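Cell division control protein Cdc48 (PDB 5E7P) probably binds and hydrolyses ATP as a member of the AAA ATPase family, here with ADP bound in the model. Local coordinates at residues H43-A48 against E699-A704; P528-T533 against E652-A657; R660-T665 against Y688-C693. One frame throughout, in Å; residues are numbered along the deposited sequence.

Contact 1: H43-A48 against E699-A704; sequences HPEVLA and ESAMTA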
# COMPACT_ATOMS: atom_id res chain seq x y z
N HIS A 43 -8.83 2.19 -23.26
CA HIS A 43 -9.85 3.22 -23.21
C HIS A 43 -10.57 3.14 -21.87
O HIS A 43 -10.73 2.05 -21.31
CB HIS A 43 -10.85 3.00 -24.35
CG HIS A 43 -11.74 4.18 -24.61
ND1 HIS A 43 -12.88 4.43 -23.87
CD2 HIS A 43 -11.66 5.18 -25.52
CE1 HIS A 43 -13.46 5.53 -24.32
NE2 HIS A 43 -12.74 6.00 -25.32
N PRO A 44 -10.97 4.29 -21.32
CA PRO A 44 -11.68 4.33 -20.04
C PRO A 44 -12.95 3.47 -20.03
O PRO A 44 -13.32 2.94 -18.98
CB PRO A 44 -12.05 5.80 -19.89
CG PRO A 44 -10.98 6.52 -20.63
CD PRO A 44 -10.64 5.65 -21.81
N GLU A 45 -13.60 3.34 -21.18
CA GLU A 45 -14.81 2.52 -21.26
C GLU A 45 -14.49 1.04 -21.02
O GLU A 45 -15.31 0.31 -20.46
CB GLU A 45 -15.50 2.70 -22.61
CG GLU A 45 -16.82 1.95 -22.71
CD GLU A 45 -17.59 2.28 -23.97
OE1 GLU A 45 -17.10 3.09 -24.78
OE2 GLU A 45 -18.69 1.72 -24.14
N VAL A 46 -13.30 0.62 -21.44
CA VAL A 46 -12.84 -0.74 -21.17
C VAL A 46 -12.63 -0.93 -19.67
O VAL A 46 -13.05 -1.95 -19.11
CB VAL A 46 -11.53 -1.05 -21.92
CG1 VAL A 46 -11.02 -2.43 -21.57
CG2 VAL A 46 -11.74 -0.92 -23.42
N LEU A 47 -12.00 0.05 -19.04
CA LEU A 47 -11.78 0.02 -17.60
C LEU A 47 -13.10 -0.07 -16.85
O LEU A 47 -13.23 -0.81 -15.87
CB LEU A 47 -11.01 1.27 -17.15
CG LEU A 47 -9.60 1.47 -17.69
CD1 LEU A 47 -9.01 2.77 -17.17
CD2 LEU A 47 -8.70 0.29 -17.32
N ALA A 48 -14.09 0.68 -17.33
CA ALA A 48 -15.42 0.67 -16.72
C ALA A 48 -16.12 -0.67 -16.95
O ALA A 48 -16.72 -1.23 -16.04
CB ALA A 48 -16.25 1.81 -17.27
N GLU A 699 -21.94 -2.40 -15.82
CA GLU A 699 -22.74 -3.30 -16.63
C GLU A 699 -23.18 -2.63 -17.92
O GLU A 699 -23.21 -3.27 -18.98
CB GLU A 699 -23.95 -3.79 -15.84
CG GLU A 699 -24.75 -4.87 -16.54
CD GLU A 699 -23.94 -6.14 -16.79
OE1 GLU A 699 -23.00 -6.42 -16.00
OE2 GLU A 699 -24.24 -6.85 -17.77
N SER A 700 -23.51 -1.35 -17.85
CA SER A 700 -23.93 -0.60 -19.02
C SER A 700 -22.82 -0.54 -20.06
O SER A 700 -23.04 -0.80 -21.24
CB SER A 700 -24.36 0.82 -18.65
OG SER A 700 -25.54 0.81 -17.86
N ALA A 701 -21.62 -0.19 -19.60
CA ALA A 701 -20.46 -0.09 -20.48
C ALA A 701 -20.15 -1.43 -21.12
O ALA A 701 -19.85 -1.50 -22.31
CB ALA A 701 -19.26 0.43 -19.71
N MET A 702 -20.25 -2.50 -20.33
CA MET A 702 -19.99 -3.85 -20.83
C MET A 702 -21.05 -4.28 -21.84
O MET A 702 -20.75 -4.92 -22.84
CB MET A 702 -19.91 -4.84 -19.67
CG MET A 702 -19.73 -6.29 -20.11
SD MET A 702 -18.19 -6.60 -21.00
CE MET A 702 -17.06 -6.96 -19.66
N THR A 703 -22.30 -3.91 -21.57
CA THR A 703 -23.40 -4.20 -22.48
C THR A 703 -23.16 -3.53 -23.83
O THR A 703 -23.45 -4.11 -24.88
CB THR A 703 -24.76 -3.75 -21.89
OG1 THR A 703 -25.06 -4.52 -20.73
CG2 THR A 703 -25.87 -3.92 -22.90
N ALA A 704 -22.62 -2.32 -23.80
CA ALA A 704 -22.35 -1.57 -25.02
C ALA A 704 -21.15 -2.12 -25.78
O ALA A 704 -21.17 -2.19 -27.01
CB ALA A 704 -22.13 -0.10 -24.69
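Ala701 and Ala704 of helix 690-707 turn their methyl groups toward Glu45 and Ala48 at the start of helix 44-50. At Glu699, the carbonyl oxygen accepts from both the backbone N and OG1 of Thr703, which reach it from opposite faces of the carbonyl plane, and its own side chain turns the other way, onto helix 716-725. Ala701 comes next and does most of the touching. Its CB sits 4.1 Å from the CB of Ala48, methyl against methyl, and 4.0 Å from the carbonyl O of Glu45, so it rests against the first turn of the partner helix, where Glu45 and Ala48 lie three apart. The methylene CG of Glu45 lies 4.2 Å from the same CB. Met702 leaves this surface and reaches Leu22 on strand 22-28. A turn further on, Ala704 receives the end of Glu45: OE2 is 3.9 Å from Ala704 CB and equally far from Ala701 O. Neither oxygen of that second pair would carry a proton if the carboxylate is ionised, so the approach is probably not favourable; no hydrogen bond joins the two segments. The carboxylate gets there because Glu45 is fully extended, with CG anti to the backbone N (chi1 -176°). The same residue's amide N is tied back to ND1 of His43, 3.0 Å away and near the imidazole plane, an N-cap that starts helix 44-50. Small side chains let the two short axes approach to 8.6 Å at an angle of 117°. This is helix-on-helix packing through alanines, joining the CDC48 N-terminal domain to the AAA+ lid of the second ATPase module.

Contact 2: P528-T533 against E652-A657; sequences PGCGKT and EPPDAA. With ADP (adenosine-5'-diphosphate), chain D.
The five-membered rings of Pro653 and Pro654 receive the sulfur of Cys530, which enters where the two prolines join and lies over the centre of neither ring. SG is 3.8 Å from Pro653 CA and 4.0 Å from Pro654 CD, two atoms that lie on the same side of the trans peptide linking the prolines. Cys530 points there because SG is anti to its carbonyl carbon (chi1 -66°). The touch is purely van der Waals, and beside it the carboxylate of Glu652 turns off to a salt bridge with Arg739.

The backbone of 528-533 meanwhile wraps the diphosphate of ADP, as the P-loop (Walker A) of an AAA ATPase does. Gly529 N donates to O1B of the beta-phosphate at 2.9 Å, fairly straight at 163°. Cys530 N makes a weak bond to O1A of the alpha-phosphate; Gly531 N also faces that oxygen, but is modelled too close for the bond's geometry to be trusted. Thr533 N makes another weak bond, to O2A. Lys532 holds CG between its backbone N and carbonyl carbon, and bends at its far end, bringing NZ 3.5 Å from ADP O2B and into a weak bond with Thr533 OG1.

In the fold, the P-loop leads from strand 521-525 into helix 534-539, whereas 652-657 runs from the adjacent edge strand 645-650 into helix 656-666, its first turn capped by Asp655.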
# COMPACT_ATOMS: atom_id res chain seq x y z
N PRO A 528 -25.25 -1.30 3.63
CA PRO A 528 -24.13 -1.78 2.81
C PRO A 528 -24.06 -1.09 1.45
O PRO A 528 -25.08 -0.66 0.92
CB PRO A 528 -24.44 -3.27 2.62
CG PRO A 528 -25.32 -3.62 3.77
CD PRO A 528 -26.15 -2.40 4.02
N GLY A 529 -22.85 -0.99 0.91
CA GLY A 529 -22.64 -0.43 -0.41
C GLY A 529 -22.94 1.05 -0.51
O GLY A 529 -23.33 1.54 -1.58
N CYS A 530 -22.76 1.78 0.59
CA CYS A 530 -23.04 3.22 0.60
C CYS A 530 -21.81 4.05 0.94
O CYS A 530 -21.89 5.27 1.06
CB CYS A 530 -24.19 3.53 1.56
SG CYS A 530 -25.76 2.86 1.02
N GLY A 531 -20.67 3.38 1.11
CA GLY A 531 -19.39 4.05 1.23
C GLY A 531 -18.89 4.36 2.63
O GLY A 531 -17.90 5.09 2.78
N LYS A 532 -19.54 3.82 3.65
CA LYS A 532 -19.13 4.07 5.03
C LYS A 532 -17.69 3.60 5.28
O LYS A 532 -16.97 4.21 6.08
CB LYS A 532 -20.09 3.42 6.02
CG LYS A 532 -20.57 2.04 5.61
CD LYS A 532 -21.19 1.31 6.79
CE LYS A 532 -20.12 0.80 7.74
NZ LYS A 532 -19.28 -0.27 7.12
N THR A 533 -17.27 2.54 4.61
CA THR A 533 -15.89 2.09 4.69
C THR A 533 -15.03 2.79 3.64
O THR A 533 -13.90 3.22 3.91
CB THR A 533 -15.78 0.56 4.53
OG1 THR A 533 -16.31 -0.08 5.70
CG2 THR A 533 -14.33 0.13 4.35
N GLU A 652 -26.31 8.09 5.07
CA GLU A 652 -27.55 7.86 4.34
C GLU A 652 -27.28 7.13 3.03
O GLU A 652 -26.21 7.27 2.44
CB GLU A 652 -28.23 9.19 4.04
CG GLU A 652 -28.85 9.88 5.25
CD GLU A 652 -30.33 9.55 5.41
OE1 GLU A 652 -30.88 8.82 4.55
OE2 GLU A 652 -30.94 10.01 6.40
N PRO A 653 -28.26 6.33 2.57
CA PRO A 653 -28.20 5.81 1.21
C PRO A 653 -28.34 6.98 0.24
O PRO A 653 -29.07 7.92 0.54
CB PRO A 653 -29.42 4.90 1.13
CG PRO A 653 -30.36 5.41 2.17
CD PRO A 653 -29.48 5.90 3.28
N PRO A 654 -27.64 6.92 -0.90
CA PRO A 654 -27.58 8.07 -1.81
C PRO A 654 -28.94 8.44 -2.41
O PRO A 654 -29.56 7.63 -3.09
CB PRO A 654 -26.62 7.60 -2.91
CG PRO A 654 -26.75 6.13 -2.90
CD PRO A 654 -26.96 5.74 -1.46
N ASP A 655 -29.40 9.67 -2.15
CA ASP A 655 -30.65 10.14 -2.75
C ASP A 655 -30.42 10.61 -4.18
O ASP A 655 -29.36 10.37 -4.75
CB ASP A 655 -31.31 11.23 -1.90
CG ASP A 655 -30.45 12.48 -1.76
OD1 ASP A 655 -29.36 12.57 -2.36
OD2 ASP A 655 -30.88 13.40 -1.03
N ALA A 656 -31.41 11.29 -4.74
CA ALA A 656 -31.35 11.73 -6.13
C ALA A 656 -30.15 12.62 -6.41
O ALA A 656 -29.47 12.46 -7.44
CB ALA A 656 -32.64 12.43 -6.52
N ALA A 657 -29.87 13.54 -5.50
CA ALA A 657 -28.71 14.42 -5.62
C ALA A 657 -27.42 13.62 -5.55
O ALA A 657 -26.52 13.77 -6.37
CB ALA A 657 -28.73 15.47 -4.52
PB ADP D . -19.96 -1.52 3.13
O1B ADP D . -20.66 -2.47 2.18
O2B ADP D . -19.23 -2.22 4.24
O3B ADP D . -20.82 -0.36 3.59
PA ADP D . -18.89 0.48 1.37
O1A ADP D . -20.27 1.06 1.54
O2A ADP D . -17.67 1.31 1.69
O3A ADP D . -18.78 -0.89 2.22
O5' ADP D . -18.74 0.02 -0.17
C5' ADP D . -17.50 -0.45 -0.68
C4' ADP D . -17.50 -0.30 -2.20
O4' ADP D . -18.64 0.44 -2.63
C3' ADP D . -16.27 0.47 -2.68
O3' ADP D . -15.30 -0.43 -3.22
C2' ADP D . -16.78 1.42 -3.74
O2' ADP D . -16.37 0.98 -5.04
C1' ADP D . -18.30 1.39 -3.65
N9 ADP D . -18.76 2.74 -3.24
C8 ADP D . -19.40 3.03 -2.10
N7 ADP D . -19.69 4.35 -2.01
C5 ADP D . -19.21 4.94 -3.12
C6 ADP D . -19.18 6.31 -3.67
N6 ADP D . -19.72 7.34 -2.98
N1 ADP D . -18.58 6.50 -4.87
C2 ADP D . -18.04 5.48 -5.55
N3 ADP D . -18.04 4.20 -5.12
C4 ADP D . -18.60 3.87 -3.94

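Contact 3: R660-T665 against Y688-C693; sequences RDILRT and YSAADC. With ADP (adenosine-5'-diphosphate), chain D.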
# COMPACT_ATOMS: atom_id res chain seq x y z
N ARG A 660 -26.63 11.41 -8.59
CA ARG A 660 -26.11 12.18 -9.72
C ARG A 660 -24.59 12.29 -9.63
O ARG A 660 -23.89 12.05 -10.62
CB ARG A 660 -26.73 13.58 -9.75
CG ARG A 660 -28.12 13.64 -10.34
CD ARG A 660 -28.81 14.94 -9.95
NE ARG A 660 -29.99 15.21 -10.77
CZ ARG A 660 -31.19 14.68 -10.56
NH1 ARG A 660 -31.38 13.83 -9.56
NH2 ARG A 660 -32.20 14.99 -11.35
N ASP A 661 -24.09 12.64 -8.45
CA ASP A 661 -22.65 12.77 -8.22
C ASP A 661 -21.92 11.45 -8.45
O ASP A 661 -20.91 11.40 -9.15
CB ASP A 661 -22.38 13.25 -6.79
CG ASP A 661 -23.07 14.57 -6.48
OD1 ASP A 661 -23.44 15.29 -7.43
OD2 ASP A 661 -23.24 14.87 -5.28
N ILE A 662 -22.45 10.39 -7.86
CA ILE A 662 -21.87 9.06 -7.98
C ILE A 662 -21.80 8.59 -9.44
O ILE A 662 -20.77 8.11 -9.89
CB ILE A 662 -22.65 8.03 -7.14
CG1 ILE A 662 -22.57 8.41 -5.65
CG2 ILE A 662 -22.09 6.64 -7.35
CD1 ILE A 662 -23.51 7.62 -4.77
N LEU A 663 -22.90 8.75 -10.16
CA LEU A 663 -22.92 8.40 -11.58
C LEU A 663 -21.92 9.25 -12.37
O LEU A 663 -21.15 8.72 -13.17
CB LEU A 663 -24.32 8.56 -12.16
CG LEU A 663 -25.37 7.53 -11.74
CD1 LEU A 663 -26.73 7.88 -12.32
CD2 LEU A 663 -24.95 6.13 -12.15
N ARG A 664 -21.93 10.56 -12.14
CA ARG A 664 -21.03 11.46 -12.85
C ARG A 664 -19.56 11.20 -12.52
O ARG A 664 -18.71 11.26 -13.40
CB ARG A 664 -21.39 12.92 -12.58
CG ARG A 664 -22.56 13.42 -13.40
CD ARG A 664 -22.54 14.93 -13.53
NE ARG A 664 -23.44 15.37 -14.59
CZ ARG A 664 -24.74 15.56 -14.42
NH1 ARG A 664 -25.29 15.36 -13.23
NH2 ARG A 664 -25.50 15.96 -15.44
N THR A 665 -19.27 10.93 -11.25
CA THR A 665 -17.91 10.62 -10.83
C THR A 665 -17.40 9.36 -11.53
O THR A 665 -16.33 9.37 -12.14
CB THR A 665 -17.82 10.43 -9.30
OG1 THR A 665 -17.93 11.70 -8.64
CG2 THR A 665 -16.49 9.79 -8.91
N TYR A 688 -31.28 2.03 -5.21
CA TYR A 688 -29.92 1.70 -5.61
C TYR A 688 -28.91 2.33 -4.65
O TYR A 688 -28.89 3.54 -4.47
CB TYR A 688 -29.65 2.18 -7.04
CG TYR A 688 -30.22 1.29 -8.11
CD1 TYR A 688 -31.59 1.18 -8.30
CD2 TYR A 688 -29.38 0.56 -8.95
CE1 TYR A 688 -32.11 0.36 -9.28
CE2 TYR A 688 -29.90 -0.26 -9.93
CZ TYR A 688 -31.26 -0.35 -10.10
OH TYR A 688 -31.77 -1.16 -11.08
N SER A 689 -28.08 1.49 -4.05
CA SER A 689 -27.00 1.98 -3.20
C SER A 689 -25.91 2.58 -4.08
O SER A 689 -26.01 2.53 -5.31
CB SER A 689 -26.41 0.85 -2.36
OG SER A 689 -25.65 -0.03 -3.18
N ALA A 690 -24.89 3.14 -3.45
CA ALA A 690 -23.76 3.70 -4.19
C ALA A 690 -23.08 2.62 -5.03
O ALA A 690 -22.77 2.84 -6.20
CB ALA A 690 -22.76 4.34 -3.22
N ALA A 691 -22.87 1.46 -4.43
CA ALA A 691 -22.25 0.34 -5.12
C ALA A 691 -23.12 -0.13 -6.29
O ALA A 691 -22.61 -0.52 -7.34
CB ALA A 691 -21.97 -0.81 -4.15
N ASP A 692 -24.44 -0.09 -6.10
CA ASP A 692 -25.37 -0.47 -7.15
C ASP A 692 -25.25 0.43 -8.37
O ASP A 692 -25.32 -0.03 -9.51
CB ASP A 692 -26.81 -0.46 -6.64
CG ASP A 692 -27.12 -1.65 -5.75
OD1 ASP A 692 -26.52 -2.73 -5.95
OD2 ASP A 692 -27.97 -1.50 -4.84
N CYS A 693 -25.08 1.73 -8.13
CA CYS A 693 -24.94 2.70 -9.21
C CYS A 693 -23.65 2.47 -9.99
O CYS A 693 -23.64 2.48 -11.22
CB CYS A 693 -24.96 4.13 -8.66
SG CYS A 693 -26.50 4.60 -7.82
PB ADP D . -19.96 -1.52 3.13
O1B ADP D . -20.66 -2.47 2.18
O2B ADP D . -19.23 -2.22 4.24
O3B ADP D . -20.82 -0.36 3.59
PA ADP D . -18.89 0.48 1.37
O1A ADP D . -20.27 1.06 1.54
O2A ADP D . -17.67 1.31 1.69
O3A ADP D . -18.78 -0.89 2.22
O5' ADP D . -18.74 0.02 -0.17
C5' ADP D . -17.50 -0.45 -0.68
C4' ADP D . -17.50 -0.30 -2.20
O4' ADP D . -18.64 0.44 -2.63
C3' ADP D . -16.27 0.47 -2.68
O3' ADP D . -15.30 -0.43 -3.22
C2' ADP D . -16.78 1.42 -3.74
O2' ADP D . -16.37 0.98 -5.04
C1' ADP D . -18.30 1.39 -3.65
N9 ADP D . -18.76 2.74 -3.24
C8 ADP D . -19.40 3.03 -2.10
N7 ADP D . -19.69 4.35 -2.01
C5 ADP D . -19.21 4.94 -3.12
C6 ADP D . -19.18 6.31 -3.67
N6 ADP D . -19.72 7.34 -2.98
N1 ADP D . -18.58 6.50 -4.87
C2 ADP D . -18.04 5.48 -5.55
N3 ADP D . -18.04 4.20 -5.12
C4 ADP D . -18.60 3.87 -3.94
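Ile662 pushes its CD1 methyl against Ala690, 3.7 Å from CB, while its other branch, CG2, rests 4.0 Å from the CB of Cys693. The isoleucine therefore rides astride the first turn of helix 690-707, one branch on each of two residues that lie three apart. That fork follows from its first torsion: CG2 is anti to the backbone N and CG1 beside it (chi1 -62°). Leu663 completes the fit from the neighbouring position, where CD2 closes on Cys693 CB at 4.0 Å, so the cysteine's beta carbon is a bump held between two branched side chains. Leu663 also touches Leu681 of helix 678-684.

The small Ala690 serves both sides. Its methyl also lies over a face of the adenine of ADP, almost directly above N7 at 3.3 Å, and Ile662 CG1 comes within 4.0 Å of ADP N6. Ala691 adds its CB at 3.9 Å from the ribose O4'. The turn itself is pinned by a capping box: Asp692 N donates to Ser689 OG, and Ser689 N to Asp692 OD2.

The side chains that meet across the two helices are aliphatic apart from the cysteine, which touches through its CB, and backbone carbonyl oxygens lie alongside. The contact is therefore held by van der Waals fit; the polar bonds lie in the capping box at the helix start, next to the alanines that face the nucleotide.

How the contacts relate
Contacts 2 and 3 work on one nucleotide from two sides: 528-533 holds the phosphates, while 688-693 lies against the adenine and ribose. Their centres are only 8 Å apart, and they touch directly, Gly529 O being 2.9 Å from Ala691 N in a probable hydrogen bond that ties the P-loop to the lid. Helix 656-666 also links them, beginning in contact 2 and packing in contact 3. Contact 1 shares helix 690-707 with contact 3, about 15 Å away between centres, but Ala48 is still about 12 Å from the ADP. One lid helix thus runs from the nucleotide at its start to the N-terminal domain further along.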